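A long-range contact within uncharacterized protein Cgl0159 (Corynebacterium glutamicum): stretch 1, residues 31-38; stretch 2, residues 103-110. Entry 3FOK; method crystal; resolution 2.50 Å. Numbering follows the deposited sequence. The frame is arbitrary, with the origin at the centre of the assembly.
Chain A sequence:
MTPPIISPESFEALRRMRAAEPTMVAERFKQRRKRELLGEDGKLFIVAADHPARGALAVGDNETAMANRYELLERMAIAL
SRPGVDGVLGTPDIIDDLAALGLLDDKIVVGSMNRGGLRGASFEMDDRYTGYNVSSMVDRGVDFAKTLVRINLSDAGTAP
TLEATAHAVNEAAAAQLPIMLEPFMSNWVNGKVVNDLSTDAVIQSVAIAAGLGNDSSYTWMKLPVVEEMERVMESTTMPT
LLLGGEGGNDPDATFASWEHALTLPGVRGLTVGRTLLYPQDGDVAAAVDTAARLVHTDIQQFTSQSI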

# COMPACT_ATOMS: atom_id res chain seq x y z
N GLN A 31 32.23 -12.65 13.08
CA GLN A 31 33.54 -12.83 13.70
C GLN A 31 34.58 -12.05 12.92
O GLN A 31 35.76 -12.03 13.25
N ARG A 32 34.11 -11.40 11.86
CA ARG A 32 34.91 -10.59 10.96
C ARG A 32 35.61 -9.44 11.70
O ARG A 32 35.00 -8.78 12.54
N ARG A 33 36.88 -9.22 11.38
CA ARG A 33 37.64 -8.13 12.00
C ARG A 33 37.21 -6.83 11.34
O ARG A 33 37.36 -6.67 10.13
N LYS A 34 36.68 -5.91 12.14
CA LYS A 34 36.23 -4.64 11.60
C LYS A 34 37.28 -3.54 11.69
O LYS A 34 38.25 -3.66 12.43
N ARG A 35 37.09 -2.49 10.90
CA ARG A 35 38.02 -1.36 10.88
C ARG A 35 37.26 -0.05 10.81
O ARG A 35 36.05 -0.03 10.59
N GLU A 36 37.98 1.05 11.03
CA GLU A 36 37.38 2.37 10.97
C GLU A 36 37.01 2.62 9.51
O GLU A 36 37.64 2.07 8.60
N LEU A 37 35.98 3.42 9.28
CA LEU A 37 35.54 3.72 7.93
C LEU A 37 36.69 4.39 7.17
O LEU A 37 37.14 3.89 6.14
N LEU A 38 37.15 5.52 7.70
CA LEU A 38 38.23 6.26 7.06
C LEU A 38 39.57 6.00 7.72
O LEU A 38 39.70 6.02 8.94
N LEU A 103 37.43 -13.59 3.41
CA LEU A 103 38.22 -12.55 2.75
C LEU A 103 37.83 -11.12 3.13
O LEU A 103 38.27 -10.16 2.49
N LEU A 104 37.02 -10.95 4.17
CA LEU A 104 36.57 -9.62 4.56
C LEU A 104 37.06 -9.06 5.89
O LEU A 104 36.39 -8.21 6.49
N ASP A 105 38.21 -9.52 6.37
CA ASP A 105 38.76 -9.01 7.62
C ASP A 105 39.43 -7.67 7.35
O ASP A 105 40.20 -7.55 6.39
N ASP A 106 39.14 -6.68 8.18
CA ASP A 106 39.73 -5.35 8.02
C ASP A 106 39.34 -4.69 6.71
O ASP A 106 40.09 -3.87 6.17
N LYS A 107 38.17 -5.04 6.19
CA LYS A 107 37.72 -4.44 4.95
C LYS A 107 36.40 -3.72 5.18
O LYS A 107 35.72 -3.95 6.18
N ILE A 108 36.06 -2.84 4.24
CA ILE A 108 34.82 -2.09 4.31
C ILE A 108 33.79 -2.78 3.44
O ILE A 108 34.03 -3.00 2.25
N VAL A 109 32.65 -3.13 4.03
CA VAL A 109 31.60 -3.79 3.26
C VAL A 109 30.47 -2.81 2.97
O VAL A 109 29.89 -2.23 3.88
N VAL A 110 30.18 -2.64 1.68
CA VAL A 110 29.11 -1.75 1.26
C VAL A 110 28.00 -2.62 0.67
O VAL A 110 28.26 -3.43 -0.22

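Hydrogen bonds define the contact around the type II turn from Leu 104 to Lys 107. Asp 106 N donates to Arg 33 O at 2.6 Å (164°), and Arg 33 N donates to Asp 105 OD1 at 3.1 Å (174°); Asp 105 achieves this with chi1 m, its CA-to-CB bond lying sideways while its carboxylate comes nearer. Arg 32 also starts sideways, but its t, t, p chain carries NH1 into the turn, where it donates to Leu 104 O (3.2 Å, 171°) and Lys 107 O (2.9 Å, 142°). Both oxygens lie near the guanidinium plane, where its N-H bonds point, so one nitrogen ties together the turn's first and last residues.

Charge pairing involves Arg 33, which points toward stretch 2 with chi1 m and chi2 between wells at -105°. Its NH2 forms a salt bridge with Asp 106 OD1 at 2.7 Å.

Aliphatic groups pack over guanidinium faces and against each other. Val 109 CG2 covers one face of Arg 32, 3.4 Å from NH1. Arg 35, chi1 p and pointing toward stretch 2, has Ile 108 over one face, with NE 3.7 Å from Ile 108 CD1; the same NE donates to Glu 36 O at 2.8 Å, a bond within stretch 1, to the carbonyl of the next residue. Ile 108 (m, m) also meets Leu 37 (t, t): Ile 108 CD1 lies 4.5 Å from Leu 37 CD2. Lys 34 and Glu 36 point away.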

# COMPACT_ATOMS: atom_id res chain seq x y z
CB GLN A 31 33.90 -14.31 13.74
CG GLN A 31 33.22 -15.06 14.87
CD GLN A 31 33.33 -16.56 14.72
OE1 GLN A 31 34.29 -17.08 14.13
NE2 GLN A 31 32.35 -17.28 15.26
CB ARG A 32 33.99 -10.04 9.88
CG ARG A 32 34.60 -9.15 8.84
CD ARG A 32 33.54 -8.80 7.79
NE ARG A 32 32.69 -7.69 8.19
CZ ARG A 32 32.98 -6.42 7.95
NH1 ARG A 32 34.11 -6.11 7.33
NH2 ARG A 32 32.16 -5.45 8.33
CB ARG A 33 39.13 -8.34 11.77
CG ARG A 33 39.72 -9.51 12.52
CD ARG A 33 40.55 -9.04 13.70
NE ARG A 33 41.57 -8.08 13.30
CZ ARG A 33 42.44 -8.28 12.30
NH1 ARG A 33 42.40 -9.41 11.60
NH2 ARG A 33 43.34 -7.35 12.01
CB LYS A 34 34.95 -4.20 12.32
CG LYS A 34 33.80 -5.17 12.09
CD LYS A 34 32.64 -4.91 13.01
CE LYS A 34 31.61 -6.02 12.89
NZ LYS A 34 32.22 -7.36 13.10
CB ARG A 35 38.94 -1.46 9.66
CG ARG A 35 38.21 -1.69 8.35
CD ARG A 35 39.03 -1.24 7.15
NE ARG A 35 38.97 0.21 6.97
CZ ARG A 35 39.60 0.87 6.01
NH1 ARG A 35 40.36 0.23 5.13
NH2 ARG A 35 39.46 2.19 5.91
CB GLU A 36 38.38 3.44 11.42
CG GLU A 36 38.69 3.44 12.91
CD GLU A 36 37.57 4.03 13.74
OE1 GLU A 36 37.10 5.14 13.41
OE2 GLU A 36 37.16 3.38 14.74
CB LEU A 37 34.34 4.67 7.96
CG LEU A 37 33.33 4.57 6.81
CD1 LEU A 37 32.53 5.87 6.77
CD2 LEU A 37 34.01 4.34 5.47
CB LEU A 38 37.92 7.76 7.10
CG LEU A 38 36.64 8.16 6.35
CD1 LEU A 38 36.38 9.64 6.56
CD2 LEU A 38 36.80 7.84 4.87
CB LEU A 103 38.09 -12.69 1.23
CG LEU A 103 38.30 -14.09 0.65
CD1 LEU A 103 38.02 -14.06 -0.85
CD2 LEU A 103 39.72 -14.56 0.92
CB LEU A 104 35.03 -9.57 4.52
CG LEU A 104 34.36 -9.33 3.16
CD1 LEU A 104 35.11 -10.05 2.05
CD2 LEU A 104 32.91 -9.80 3.22
CB ASP A 105 39.81 -9.97 8.20
CG ASP A 105 39.21 -11.26 8.70
OD1 ASP A 105 38.22 -11.20 9.46
OD2 ASP A 105 39.73 -12.34 8.34
CB ASP A 106 41.26 -5.43 8.10
CG ASP A 106 41.76 -5.66 9.51
OD1 ASP A 106 42.94 -6.03 9.66
OD2 ASP A 106 40.98 -5.45 10.47
CB LYS A 107 37.55 -5.51 3.86
CG LYS A 107 38.85 -6.22 3.46
CD LYS A 107 39.80 -5.30 2.70
CE LYS A 107 41.07 -6.04 2.31
NZ LYS A 107 41.96 -5.23 1.43
CB ILE A 108 35.03 -0.65 3.80
CG1 ILE A 108 35.93 0.11 4.78
CG2 ILE A 108 33.69 0.05 3.63
CD1 ILE A 108 35.40 0.14 6.20
CB VAL A 109 31.00 -4.98 4.02
CG1 VAL A 109 30.11 -5.78 3.08
CG2 VAL A 109 32.10 -5.85 4.60
CB VAL A 110 29.57 -0.76 0.18
CG1 VAL A 110 28.49 0.29 -0.07
CG2 VAL A 110 30.87 -0.09 0.60